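Local coordinates for 4,5-DOPA dioxygenase extradiol (Escherichia coli, PDB 2PW6), which opens the aromatic ring of L-DOPA between carbons 4 and 5 in vitro, an extradiol dioxygenase whose physiological substrate is unknown, at residues Thr63-Met68 with Val110-Glu115; Ala56-Arg61 with Met138-Ile143; Pro95-Arg100 with Ala160-Glu165. All coordinates share one frame; numbering follows the deposited sequence.

Contact 1 of 3, residues Thr63-Met68 with Val110-Glu115; sequences TGVTAM and VTLDKE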
ATOM      1  N   THR A  63     -12.038 -14.503   9.515  1.00 39.01           N
ATOM      2  CA  THR A  63     -12.682 -13.203   9.481  1.00 37.67           C
ATOM      3  C   THR A  63     -12.195 -12.423  10.714  1.00 38.27           C
ATOM      4  O   THR A  63     -12.199 -12.944  11.856  1.00 37.34           O
ATOM      5  CB  THR A  63     -14.225 -13.366   9.450  1.00 38.49           C
ATOM      6  OG1 THR A  63     -14.627 -14.197   8.336  1.00 37.05           O
ATOM      7  CG2 THR A  63     -14.945 -12.027   9.364  1.00 36.25           C
ATOM      8  N   GLY A  64     -11.723 -11.206  10.464  1.00 37.12           N
ATOM      9  CA  GLY A  64     -11.352 -10.260  11.495  1.00 36.71           C
ATOM     10  C   GLY A  64     -12.253  -9.037  11.475  1.00 37.56           C
ATOM     11  O   GLY A  64     -12.908  -8.763  10.469  1.00 36.55           O
ATOM     12  N   VAL A  65     -12.312  -8.333  12.621  1.00 38.35           N
ATOM     13  CA  VAL A  65     -13.101  -7.123  12.845  1.00 39.07           C
ATOM     14  C   VAL A  65     -12.241  -6.225  13.743  1.00 40.64           C
ATOM     15  O   VAL A  65     -11.567  -6.714  14.650  1.00 41.28           O
ATOM     16  CB  VAL A  65     -14.469  -7.456  13.525  1.00 39.32           C
ATOM     17  CG1 VAL A  65     -15.079  -6.268  14.257  1.00 39.47           C
ATOM     18  CG2 VAL A  65     -15.466  -8.014  12.570  1.00 37.22           C
ATOM     19  N   THR A  66     -12.212  -4.927  13.469  1.00 42.24           N
ATOM     20  CA  THR A  66     -11.564  -3.966  14.350  1.00 45.44           C
ATOM     21  C   THR A  66     -12.590  -2.916  14.761  1.00 47.01           C
ATOM     22  O   THR A  66     -13.439  -2.550  13.986  1.00 47.34           O
ATOM     23  CB  THR A  66     -10.392  -3.200  13.691  1.00 45.22           C
ATOM     24  OG1 THR A  66     -10.911  -2.182  12.822  1.00 46.94           O
ATOM     25  CG2 THR A  66      -9.490  -4.110  12.911  1.00 46.26           C
ATOM     26  N   ALA A  67     -12.494  -2.415  15.977  1.00 49.90           N
ATOM     27  CA  ALA A  67     -13.330  -1.290  16.356  1.00 52.72           C
ATOM     28  C   ALA A  67     -12.513  -0.025  16.251  1.00 54.60           C
ATOM     29  O   ALA A  67     -13.027   1.057  16.510  1.00 55.17           O
ATOM     30  CB  ALA A  67     -13.891  -1.467  17.747  1.00 53.11           C
HETATM   31  N   MSE A  68     -11.246  -0.167  15.854  1.00 56.65           N
HETATM   32  CA  MSE A  68     -10.366   0.969  15.537  1.00 59.61           C
HETATM   33  C   MSE A  68     -10.068   1.870  16.746  1.00 61.45           C
HETATM   34  O   MSE A  68     -10.264   3.083  16.690  1.00 62.11           O
HETATM   35  CB  MSE A  68     -10.930   1.797  14.375  1.00 59.11           C
HETATM   36  CG  MSE A  68     -11.019   1.032  13.071  1.00 59.57           C
HETATM   37 SE   MSE A  68     -11.734   2.058  11.610  1.00 60.19          SE
HETATM   38  CE  MSE A  68     -10.400   3.442  11.443  1.00 55.98           C
ATOM     39  N   VAL A 110     -14.780 -14.935  14.904  1.00 42.04           N
ATOM     40  CA  VAL A 110     -14.177 -13.633  14.610  1.00 41.89           C
ATOM     41  C   VAL A 110     -13.066 -13.249  15.580  1.00 42.45           C
ATOM     42  O   VAL A 110     -13.220 -13.377  16.811  1.00 42.07           O
ATOM     43  CB  VAL A 110     -15.202 -12.470  14.555  1.00 41.36           C
ATOM     44  CG1 VAL A 110     -14.529 -11.232  14.056  1.00 43.51           C
ATOM     45  CG2 VAL A 110     -16.328 -12.775  13.646  1.00 40.67           C
ATOM     46  N   THR A 111     -11.965 -12.763  15.004  1.00 42.13           N
ATOM     47  CA  THR A 111     -10.842 -12.208  15.715  1.00 44.35           C
ATOM     48  C   THR A 111     -11.096 -10.695  15.847  1.00 45.39           C
ATOM     49  O   THR A 111     -11.449 -10.013  14.866  1.00 45.58           O
ATOM     50  CB  THR A 111      -9.529 -12.542  14.946  1.00 45.03           C
ATOM     51  OG1 THR A 111      -9.383 -13.970  14.901  1.00 46.83           O
ATOM     52  CG2 THR A 111      -8.273 -11.974  15.619  1.00 46.66           C
ATOM     53  N   LEU A 112     -10.980 -10.172  17.065  1.00 45.83           N
ATOM     54  CA  LEU A 112     -11.245  -8.755  17.275  1.00 46.71           C
ATOM     55  C   LEU A 112      -9.970  -7.977  17.572  1.00 47.46           C
ATOM     56  O   LEU A 112      -9.358  -8.159  18.620  1.00 47.62           O
ATOM     57  CB  LEU A 112     -12.297  -8.548  18.362  1.00 46.11           C
ATOM     58  CG  LEU A 112     -12.668  -7.124  18.782  1.00 45.53           C
ATOM     59  CD1 LEU A 112     -13.740  -6.585  17.874  1.00 44.11           C
ATOM     60  CD2 LEU A 112     -13.167  -7.151  20.225  1.00 44.58           C
ATOM     61  N   ASP A 113      -9.558  -7.125  16.641  1.00 48.28           N
ATOM     62  CA  ASP A 113      -8.380  -6.303  16.872  1.00 50.31           C
ATOM     63  C   ASP A 113      -8.771  -5.021  17.605  1.00 50.95           C
ATOM     64  O   ASP A 113      -9.859  -4.476  17.386  1.00 50.51           O
ATOM     65  CB  ASP A 113      -7.666  -5.969  15.563  1.00 51.17           C
ATOM     66  CG  ASP A 113      -6.924  -7.162  14.965  1.00 54.16           C
ATOM     67  OD1 ASP A 113      -7.319  -8.332  15.219  1.00 57.70           O
ATOM     68  OD2 ASP A 113      -5.945  -6.923  14.219  1.00 55.08           O
ATOM     69  N   LYS A 114      -7.887  -4.557  18.491  1.00 52.29           N
ATOM     70  CA  LYS A 114      -8.051  -3.234  19.132  1.00 52.95           C
ATOM     71  C   LYS A 114      -7.703  -2.148  18.117  1.00 51.99           C
ATOM     72  O   LYS A 114      -8.529  -1.303  17.786  1.00 52.38           O
ATOM     73  CB  LYS A 114      -7.145  -3.102  20.371  1.00 54.01           C
ATOM     74  CG  LYS A 114      -7.438  -1.882  21.262  1.00 55.85           C
ATOM     75  CD  LYS A 114      -8.074  -2.300  22.601  1.00 58.82           C
ATOM     76  CE  LYS A 114      -8.687  -1.129  23.370  1.00 58.41           C
ATOM     77  NZ  LYS A 114     -10.104  -0.868  22.953  1.00 59.68           N
ATOM     78  N   GLU A 115      -6.472  -2.211  17.623  1.00 51.51           N
ATOM     79  CA  GLU A 115      -5.903  -1.271  16.665  1.00 51.52           C
ATOM     80  C   GLU A 115      -6.652  -1.299  15.313  1.00 49.08           C
ATOM     81  O   GLU A 115      -7.158  -2.347  14.882  1.00 48.39           O
ATOM     82  CB  GLU A 115      -4.406  -1.614  16.493  1.00 52.09           C
ATOM     83  CG  GLU A 115      -3.451  -0.453  16.090  1.00 55.66           C
ATOM     84  CD  GLU A 115      -1.939  -0.813  16.213  1.00 56.03           C
ATOM     85  OE1 GLU A 115      -1.091  -0.227  15.471  1.00 61.18           O
ATOM     86  OE2 GLU A 115      -1.591  -1.684  17.056  1.00 62.04           O
TER
HETATM   87  O   HOH W   1     -10.512 -15.099  12.898  1.00 41.60           O
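Val65 meets two aliphatic side chains of the neighbouring strand, one with each methyl, and of all residues in the contact between Thr63-Met68 and Val110-Glu115 it is the one most deeply covered. CG1 of Val65, anti to the backbone N (chi1 158°), reaches CD1 of Leu112 at 3.9 Å. The other methyl, CG2 of Val65, lies 3.7 Å from CG1 of Val110. Both pairs cross obliquely on the face of the sheet that helix 95-105 covers, where Ala98 touches Val65 and Leu112 and Leu105 touches Val110.

The backbones run parallel and are joined by three bonds. Val65 uses both of its polar backbone atoms: its N donates to Thr111 O at 2.9 Å, and its O accepts from Asp113 N at the same length. The third bond, from Thr111 N to Thr63 O, is longer at 3.2 Å. A water supports it by donating to the same Thr63 O and sitting 2.6 Å from Thr111 OG1, so that one carbonyl is gripped twice.

The face bearing Thr66 and Asp113 is more polar. On this face Thr111 is exposed and Asp113 partly so, and the chain stays exposed through Lys114 and Glu115. CG2 of Thr66 rests 3.7 Å from CB of Asp113 and 3.5 Å from Glu115 O. The polar ends turn elsewhere: Thr66 OG1 bonds to Gln140, and Asp113 OD2 to the indole N-H of Trp117. Beyond Asp113 the regular pairing stops.

Strand 63-66, helix 95-105 and strand 110-113 follow one another in the chain, the two strands lying side by side and parallel with the helix packed on one face. This is a beta-alpha-beta crossover, and it places strand 110-113 at the margin of the mixed sheet.

Contact 2 of 3, residues Ala56-Arg61 with Met138-Ile143; sequences AHWFTR and MVQLSI. With ZN (zinc ion), chain B.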
ATOM      1  N   ALA A  56     -10.717  -5.005  -0.464  1.00 34.78           N
ATOM      2  CA  ALA A  56      -9.862  -5.997  -1.177  1.00 33.05           C
ATOM      3  C   ALA A  56      -8.585  -6.309  -0.438  1.00 32.58           C
ATOM      4  O   ALA A  56      -8.088  -7.433  -0.421  1.00 33.67           O
ATOM      5  CB  ALA A  56      -9.489  -5.447  -2.583  1.00 31.87           C
ATOM      6  N   HIS A  57      -8.013  -5.281   0.136  1.00 31.85           N
ATOM      7  CA  HIS A  57      -6.720  -5.393   0.752  1.00 32.68           C
ATOM      8  C   HIS A  57      -6.714  -5.932   2.214  1.00 32.40           C
ATOM      9  O   HIS A  57      -5.672  -6.050   2.780  1.00 32.73           O
ATOM     10  CB  HIS A  57      -6.016  -4.042   0.654  1.00 32.88           C
ATOM     11  CG  HIS A  57      -5.712  -3.613  -0.750  1.00 34.85           C
ATOM     12  ND1 HIS A  57      -4.492  -3.856  -1.340  1.00 35.35           N
ATOM     13  CD2 HIS A  57      -6.458  -2.953  -1.675  1.00 34.08           C
ATOM     14  CE1 HIS A  57      -4.495  -3.363  -2.566  1.00 38.85           C
ATOM     15  NE2 HIS A  57      -5.678  -2.815  -2.800  1.00 35.23           N
ATOM     16  N   TRP A  58      -7.855  -6.279   2.801  1.00 33.64           N
ATOM     17  CA  TRP A  58      -7.891  -6.994   4.139  1.00 33.58           C
ATOM     18  C   TRP A  58      -8.387  -8.413   3.850  1.00 33.93           C
ATOM     19  O   TRP A  58      -9.557  -8.726   3.979  1.00 32.75           O
ATOM     20  CB  TRP A  58      -8.768  -6.266   5.197  1.00 33.05           C
ATOM     21  CG  TRP A  58      -8.463  -4.725   5.310  1.00 32.52           C
ATOM     22  CD1 TRP A  58      -7.228  -4.121   5.352  1.00 33.89           C
ATOM     23  CD2 TRP A  58      -9.409  -3.668   5.381  1.00 30.50           C
ATOM     24  NE1 TRP A  58      -7.347  -2.746   5.426  1.00 30.57           N
ATOM     25  CE2 TRP A  58      -8.683  -2.450   5.456  1.00 32.15           C
ATOM     26  CE3 TRP A  58     -10.804  -3.625   5.435  1.00 32.57           C
ATOM     27  CZ2 TRP A  58      -9.317  -1.207   5.556  1.00 32.94           C
ATOM     28  CZ3 TRP A  58     -11.432  -2.384   5.541  1.00 32.66           C
ATOM     29  CH2 TRP A  58     -10.690  -1.201   5.600  1.00 32.84           C
ATOM     30  N   PHE A  59      -7.455  -9.244   3.380  1.00 35.13           N
ATOM     31  CA  PHE A  59      -7.721 -10.593   2.845  1.00 35.64           C
ATOM     32  C   PHE A  59      -6.876 -11.538   3.715  1.00 36.35           C
ATOM     33  O   PHE A  59      -5.652 -11.582   3.587  1.00 37.31           O
ATOM     34  CB  PHE A  59      -7.294 -10.629   1.370  1.00 34.72           C
ATOM     35  CG  PHE A  59      -7.763 -11.841   0.578  1.00 32.99           C
ATOM     36  CD1 PHE A  59      -9.086 -12.235   0.576  1.00 27.75           C
ATOM     37  CD2 PHE A  59      -6.859 -12.519  -0.284  1.00 34.64           C
ATOM     38  CE1 PHE A  59      -9.544 -13.325  -0.209  1.00 31.67           C
ATOM     39  CE2 PHE A  59      -7.306 -13.629  -1.099  1.00 30.89           C
ATOM     40  CZ  PHE A  59      -8.645 -14.028  -1.055  1.00 30.42           C
ATOM     41  N   THR A  60      -7.535 -12.239   4.636  1.00 37.43           N
ATOM     42  CA  THR A  60      -6.866 -12.871   5.793  1.00 37.58           C
ATOM     43  C   THR A  60      -7.354 -14.307   5.849  1.00 37.29           C
ATOM     44  O   THR A  60      -8.395 -14.576   5.334  1.00 35.87           O
ATOM     45  CB  THR A  60      -7.334 -12.164   7.152  1.00 37.85           C
ATOM     46  OG1 THR A  60      -8.772 -12.186   7.234  1.00 36.27           O
ATOM     47  CG2 THR A  60      -6.862 -10.724   7.225  1.00 38.59           C
ATOM     48  N   ARG A  61      -6.632 -15.222   6.483  1.00 39.58           N
ATOM     49  CA  ARG A  61      -7.280 -16.484   6.848  1.00 43.03           C
ATOM     50  C   ARG A  61      -8.132 -16.236   8.083  1.00 41.48           C
ATOM     51  O   ARG A  61      -7.623 -15.760   9.081  1.00 41.87           O
ATOM     52  CB  ARG A  61      -6.308 -17.634   7.119  1.00 43.00           C
ATOM     53  CG  ARG A  61      -7.086 -19.024   7.067  1.00 47.55           C
ATOM     54  CD  ARG A  61      -6.387 -20.233   7.769  1.00 48.06           C
ATOM     55  NE  ARG A  61      -4.922 -20.229   7.617  1.00 58.90           N
ATOM     56  CZ  ARG A  61      -4.268 -20.466   6.473  1.00 62.38           C
ATOM     57  NH1 ARG A  61      -4.938 -20.737   5.345  1.00 64.84           N
ATOM     58  NH2 ARG A  61      -2.939 -20.429   6.454  1.00 63.30           N
HETATM   59  N   MSE A 138     -16.882   3.929  12.692  1.00 47.65           N
HETATM   60  CA  MSE A 138     -16.466   2.949  11.712  1.00 49.09           C
HETATM   61  C   MSE A 138     -15.863   1.694  12.314  1.00 44.98           C
HETATM   62  O   MSE A 138     -15.221   1.735  13.346  1.00 44.23           O
HETATM   63  CB  MSE A 138     -15.474   3.613  10.756  1.00 48.19           C
HETATM   64  CG  MSE A 138     -15.261   2.910   9.453  1.00 51.78           C
HETATM   65 SE   MSE A 138     -14.165   4.048   8.248  1.00 59.78          SE
HETATM   66  CE  MSE A 138     -15.583   4.975   7.312  1.00 50.21           C
ATOM     67  N   VAL A 139     -16.113   0.590  11.618  1.00 42.84           N
ATOM     68  CA  VAL A 139     -15.547  -0.727  11.850  1.00 40.18           C
ATOM     69  C   VAL A 139     -14.930  -1.262  10.522  1.00 39.52           C
ATOM     70  O   VAL A 139     -15.495  -1.088   9.448  1.00 37.61           O
ATOM     71  CB  VAL A 139     -16.677  -1.630  12.417  1.00 40.59           C
ATOM     72  CG1 VAL A 139     -16.435  -3.053  12.165  1.00 41.49           C
ATOM     73  CG2 VAL A 139     -16.844  -1.380  13.978  1.00 38.57           C
ATOM     74  N   GLN A 140     -13.755  -1.874  10.596  1.00 38.60           N
ATOM     75  CA  GLN A 140     -13.208  -2.645   9.458  1.00 37.64           C
ATOM     76  C   GLN A 140     -13.505  -4.154   9.577  1.00 36.52           C
ATOM     77  O   GLN A 140     -13.359  -4.745  10.648  1.00 36.33           O
ATOM     78  CB  GLN A 140     -11.713  -2.408   9.339  1.00 38.18           C
ATOM     79  CG  GLN A 140     -11.338  -0.930   9.184  1.00 36.97           C
ATOM     80  CD  GLN A 140      -9.927  -0.679   9.582  1.00 38.34           C
ATOM     81  OE1 GLN A 140      -9.530  -0.987  10.712  1.00 45.11           O
ATOM     82  NE2 GLN A 140      -9.135  -0.144   8.667  1.00 38.08           N
ATOM     83  N   LEU A 141     -13.977  -4.738   8.479  1.00 34.07           N
ATOM     84  CA  LEU A 141     -14.228  -6.161   8.361  1.00 33.81           C
ATOM     85  C   LEU A 141     -13.301  -6.770   7.276  1.00 34.16           C
ATOM     86  O   LEU A 141     -13.146  -6.184   6.199  1.00 33.62           O
ATOM     87  CB  LEU A 141     -15.694  -6.412   7.980  1.00 33.20           C
ATOM     88  CG  LEU A 141     -16.104  -7.883   7.766  1.00 33.17           C
ATOM     89  CD1 LEU A 141     -16.055  -8.692   9.105  1.00 33.57           C
ATOM     90  CD2 LEU A 141     -17.478  -7.916   7.149  1.00 30.65           C
ATOM     91  N   SER A 142     -12.702  -7.924   7.566  1.00 34.14           N
ATOM     92  CA  SER A 142     -11.746  -8.539   6.653  1.00 33.57           C
ATOM     93  C   SER A 142     -12.421  -9.680   5.885  1.00 34.29           C
ATOM     94  O   SER A 142     -13.514 -10.162   6.260  1.00 34.61           O
ATOM     95  CB  SER A 142     -10.501  -9.017   7.396  1.00 32.95           C
ATOM     96  OG  SER A 142     -10.748 -10.241   8.053  1.00 33.60           O
ATOM     97  N   ILE A 143     -11.790 -10.093   4.783  1.00 34.33           N
ATOM     98  CA  ILE A 143     -12.383 -11.093   3.881  1.00 34.01           C
ATOM     99  C   ILE A 143     -11.666 -12.405   4.159  1.00 33.49           C
ATOM    100  O   ILE A 143     -10.466 -12.463   4.094  1.00 33.13           O
ATOM    101  CB  ILE A 143     -12.228 -10.645   2.364  1.00 34.62           C
ATOM    102  CG1 ILE A 143     -13.117  -9.431   2.057  1.00 34.57           C
ATOM    103  CG2 ILE A 143     -12.551 -11.790   1.380  1.00 32.35           C
ATOM    104  CD1 ILE A 143     -12.547  -8.510   0.973  1.00 35.75           C
TER
HETATM  105 ZN    ZN B 272      -6.693  -2.281  -4.777  1.00 23.09          ZN
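Trp58 and Phe59, which touch Gln140 and Ile143 of the adjacent strand, directly follow His57, a ligand of the zinc site in this LigB-family dioxygenase. His57 binds the zinc ion through NE2 at 2.3 Å, together with His22 and His234 of the same chain and Asp86 of the second subunit.

The chain turns a corner at Ala56 and His57, and beyond it joins strand 138-144 in parallel. Ile143 N donates to Trp58 O at 2.7 Å, and Ile143 O accepts from Thr60 N at 3.0 Å, so that Ile143 secures both flanks of Phe59. CG2 of Ile143 also touches CD1 of Phe59 at 3.6 Å, at the rim of the ring.

Gln140 lies over one face of the indole. CB of Gln140 makes a CH-pi contact, 4.2 Å from the centroid of the six-membered ring of Trp58, while Gln140 NE2 approaches Trp58 CZ2 at 3.3 Å. The amide stands 75° to the ring plane, so the two do not stack. Its NE2 bonds to Trp117 O, and the indole NE1 to Gly118 O.

Ser142 OG donates to Thr60 OG1 at 2.9 Å. Ser142 OG in turn accepts from Gly64 N, and Thr60 OG1 bonds to Gly62 O. The two hydroxyls therefore form a directed chain from a backbone amide to a backbone carbonyl, giving both hydroxyls partners on two sides.

Contact 3 of 3, residues Pro95-Arg100 with Ala160-Glu165; sequences PALAQR and AALRDE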
ATOM      1  N   PRO A  95     -16.996   0.624  18.907  1.00 43.11           N
ATOM      2  CA  PRO A  95     -16.950  -0.689  19.584  1.00 42.69           C
ATOM      3  C   PRO A  95     -18.309  -1.383  19.644  1.00 42.19           C
ATOM      4  O   PRO A  95     -18.349  -2.626  19.543  1.00 42.60           O
ATOM      5  CB  PRO A  95     -16.396  -0.359  20.980  1.00 43.26           C
ATOM      6  CG  PRO A  95     -15.638   0.985  20.773  1.00 43.33           C
ATOM      7  CD  PRO A  95     -16.506   1.720  19.769  1.00 42.38           C
ATOM      8  N   ALA A  96     -19.396  -0.599  19.744  1.00 41.47           N
ATOM      9  CA  ALA A  96     -20.779  -1.120  19.725  1.00 41.26           C
ATOM     10  C   ALA A  96     -21.120  -1.864  18.422  1.00 40.52           C
ATOM     11  O   ALA A  96     -21.639  -2.998  18.439  1.00 39.96           O
ATOM     12  CB  ALA A  96     -21.806  -0.005  19.973  1.00 41.07           C
ATOM     13  N   LEU A  97     -20.828  -1.223  17.296  1.00 40.05           N
ATOM     14  CA  LEU A  97     -20.994  -1.886  15.992  1.00 39.11           C
ATOM     15  C   LEU A  97     -20.102  -3.127  15.868  1.00 37.96           C
ATOM     16  O   LEU A  97     -20.556  -4.146  15.355  1.00 37.92           O
ATOM     17  CB  LEU A  97     -20.751  -0.916  14.832  1.00 39.00           C
ATOM     18  CG  LEU A  97     -20.795  -1.499  13.417  1.00 38.42           C
ATOM     19  CD1 LEU A  97     -22.030  -2.376  13.134  1.00 37.30           C
ATOM     20  CD2 LEU A  97     -20.676  -0.374  12.406  1.00 39.03           C
ATOM     21  N   ALA A  98     -18.872  -3.060  16.369  1.00 37.43           N
ATOM     22  CA  ALA A  98     -17.970  -4.247  16.335  1.00 37.69           C
ATOM     23  C   ALA A  98     -18.517  -5.470  17.041  1.00 38.57           C
ATOM     24  O   ALA A  98     -18.419  -6.587  16.522  1.00 39.21           O
ATOM     25  CB  ALA A  98     -16.608  -3.927  16.847  1.00 36.75           C
ATOM     26  N   GLN A  99     -19.099  -5.259  18.231  1.00 39.32           N
ATOM     27  CA  GLN A  99     -19.679  -6.328  19.043  1.00 38.86           C
ATOM     28  C   GLN A  99     -20.920  -6.845  18.368  1.00 37.34           C
ATOM     29  O   GLN A  99     -21.160  -8.071  18.314  1.00 36.96           O
ATOM     30  CB  GLN A  99     -20.011  -5.768  20.449  1.00 39.89           C
ATOM     31  CG  GLN A  99     -21.016  -6.559  21.300  1.00 41.15           C
ATOM     32  CD  GLN A  99     -21.401  -5.787  22.606  1.00 41.96           C
ATOM     33  OE1 GLN A  99     -20.627  -4.948  23.101  1.00 47.19           O
ATOM     34  NE2 GLN A  99     -22.594  -6.042  23.115  1.00 41.04           N
ATOM     35  N   ARG A 100     -21.716  -5.913  17.856  1.00 36.02           N
ATOM     36  CA  ARG A 100     -22.899  -6.264  17.092  1.00 36.68           C
ATOM     37  C   ARG A 100     -22.564  -7.080  15.805  1.00 36.95           C
ATOM     38  O   ARG A 100     -23.306  -7.977  15.421  1.00 36.83           O
ATOM     39  CB  ARG A 100     -23.731  -5.009  16.805  1.00 36.60           C
ATOM     40  CG  ARG A 100     -24.921  -5.208  15.861  1.00 38.43           C
ATOM     41  CD  ARG A 100     -26.066  -6.080  16.404  1.00 41.32           C
ATOM     42  NE  ARG A 100     -27.104  -6.271  15.368  1.00 41.66           N
ATOM     43  CZ  ARG A 100     -27.579  -7.443  14.946  1.00 41.61           C
ATOM     44  NH1 ARG A 100     -27.153  -8.596  15.470  1.00 40.86           N
ATOM     45  NH2 ARG A 100     -28.520  -7.463  14.004  1.00 42.30           N
ATOM     46  N   ALA A 160     -26.957  -7.822   5.776  1.00 43.38           N
ATOM     47  CA  ALA A 160     -28.162  -7.124   5.329  1.00 44.37           C
ATOM     48  C   ALA A 160     -28.985  -6.543   6.500  1.00 44.47           C
ATOM     49  O   ALA A 160     -29.392  -5.378   6.459  1.00 44.20           O
ATOM     50  CB  ALA A 160     -29.036  -8.052   4.430  1.00 43.92           C
ATOM     51  N   ALA A 161     -29.191  -7.341   7.548  1.00 44.93           N
ATOM     52  CA  ALA A 161     -29.895  -6.848   8.736  1.00 45.80           C
ATOM     53  C   ALA A 161     -29.356  -5.495   9.247  1.00 45.43           C
ATOM     54  O   ALA A 161     -30.118  -4.650   9.691  1.00 46.35           O
ATOM     55  CB  ALA A 161     -29.888  -7.915   9.869  1.00 45.79           C
ATOM     56  N   LEU A 162     -28.053  -5.278   9.189  1.00 45.23           N
ATOM     57  CA  LEU A 162     -27.503  -4.025   9.718  1.00 45.53           C
ATOM     58  C   LEU A 162     -27.934  -2.776   8.953  1.00 46.58           C
ATOM     59  O   LEU A 162     -27.746  -1.645   9.438  1.00 46.65           O
ATOM     60  CB  LEU A 162     -25.993  -4.072   9.782  1.00 45.45           C
ATOM     61  CG  LEU A 162     -25.315  -5.121  10.654  1.00 44.27           C
ATOM     62  CD1 LEU A 162     -23.849  -5.144  10.279  1.00 39.00           C
ATOM     63  CD2 LEU A 162     -25.522  -4.796  12.147  1.00 40.39           C
ATOM     64  N   ARG A 163     -28.528  -2.980   7.774  1.00 47.37           N
ATOM     65  CA  ARG A 163     -28.938  -1.869   6.936  1.00 48.16           C
ATOM     66  C   ARG A 163     -30.169  -1.137   7.496  1.00 48.94           C
ATOM     67  O   ARG A 163     -30.340   0.061   7.270  1.00 49.24           O
ATOM     68  CB  ARG A 163     -29.149  -2.332   5.498  1.00 48.24           C
ATOM     69  CG  ARG A 163     -27.854  -2.772   4.791  1.00 46.94           C
ATOM     70  CD  ARG A 163     -28.145  -3.254   3.379  1.00 47.96           C
ATOM     71  NE  ARG A 163     -28.798  -2.205   2.588  1.00 44.54           N
ATOM     72  CZ  ARG A 163     -29.683  -2.430   1.618  1.00 44.25           C
ATOM     73  NH1 ARG A 163     -30.023  -3.678   1.267  1.00 44.08           N
ATOM     74  NH2 ARG A 163     -30.228  -1.397   0.991  1.00 44.01           N
ATOM     75  N   ASP A 164     -30.994  -1.870   8.241  1.00 50.09           N
ATOM     76  CA  ASP A 164     -32.138  -1.314   8.979  1.00 50.60           C
ATOM     77  C   ASP A 164     -31.748  -0.772  10.382  1.00 50.64           C
ATOM     78  O   ASP A 164     -32.599  -0.256  11.108  1.00 50.42           O
ATOM     79  CB  ASP A 164     -33.218  -2.387   9.118  1.00 50.91           C
ATOM     80  CG  ASP A 164     -33.745  -2.879   7.777  1.00 51.29           C
ATOM     81  OD1 ASP A 164     -33.923  -2.050   6.869  1.00 52.66           O
ATOM     82  OD2 ASP A 164     -34.003  -4.097   7.634  1.00 52.32           O
ATOM     83  N   GLU A 165     -30.469  -0.881  10.748  1.00 50.12           N
ATOM     84  CA  GLU A 165     -29.967  -0.379  12.030  1.00 49.43           C
ATOM     85  C   GLU A 165     -29.069   0.844  11.879  1.00 48.55           C
ATOM     86  O   GLU A 165     -28.235   1.098  12.746  1.00 48.49           O
ATOM     87  CB  GLU A 165     -29.219  -1.476  12.788  1.00 49.61           C
ATOM     88  CG  GLU A 165     -30.092  -2.667  13.144  1.00 51.06           C
ATOM     89  CD  GLU A 165     -29.318  -3.865  13.646  1.00 52.62           C
ATOM     90  OE1 GLU A 165     -28.183  -3.705  14.152  1.00 54.87           O
ATOM     91  OE2 GLU A 165     -29.865  -4.985  13.547  1.00 55.35           O
TER
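The guanidinium of Arg100 and the carboxylate of Glu165 meet edge to edge, their planes only 21° apart. Neither group is stacked on the other: the carboxylate sits at the NE and NH2 edge of the guanidinium, and the CD2 methyl of Leu162 and the CB of Ala161 come at the guanidinium obliquely.

The grip is side-on and two-pronged. Arg100 NE donates to Glu165 OE1 at 3.0 Å along an almost straight bond of 177°, with the oxygen in the guanidinium plane. Arg100 NH2 donates to Glu165 OE2 at 2.9 Å, with the acceptor tilted somewhat out of that plane. Each oxygen uses its syn lone pair, so both bonds spring from the inner side of the carboxylate. Two bonds of this kind fix the rotation of both flat groups and pair the opposite charges.

The approach depends on a bend in the arginine, whose chi2 of 67° turns CD aside from an extended course, whereas Glu165 is extended beyond CG. The two side chains cross at about a right angle. Beside the charged pair, CD2 of Leu162 touches CG of Arg100 at 3.8 Å as these side chains slide past each other in opposite directions. CD1 of Leu97 comes only to 4.4 Å from CD2 of Leu162.

Both leucines also touch Ile167 of the sheet, and Leu97 continues onto Ala50, Val52 and Val139. A salt bridge outside an apolar layer thus joins helix 95-105 to the connection between helix 149-159 and strand 167-173, as in alpha/beta folds, where helices and the connections after them pack over the central sheet.

How the contacts relate
Two levels of one alpha/beta fold are sampled here. Contact 2 is buried nearer the centre and carries a ligand of the metal site; contacts 1 and 3 are both peripheral and partly buried, one at the sheet margin, the other joining helix 95-105 to the connection after helix 149-159. Contacts 1 and 2 are both parallel strand pairs; strands 63-66 and 138-144 are themselves neighbours, bonded through Gly64 with Ser142 and Thr66 with Gln140. Contact 3 has no strand, yet its helix covers contact 1, with Ala98 against Ala67, and reaches contact 2 through Val139. Chemistry follows position: backbone bonds with hydroxyl and aromatic contacts inside, methyl packing and a water at the margin, paired charges over the helix.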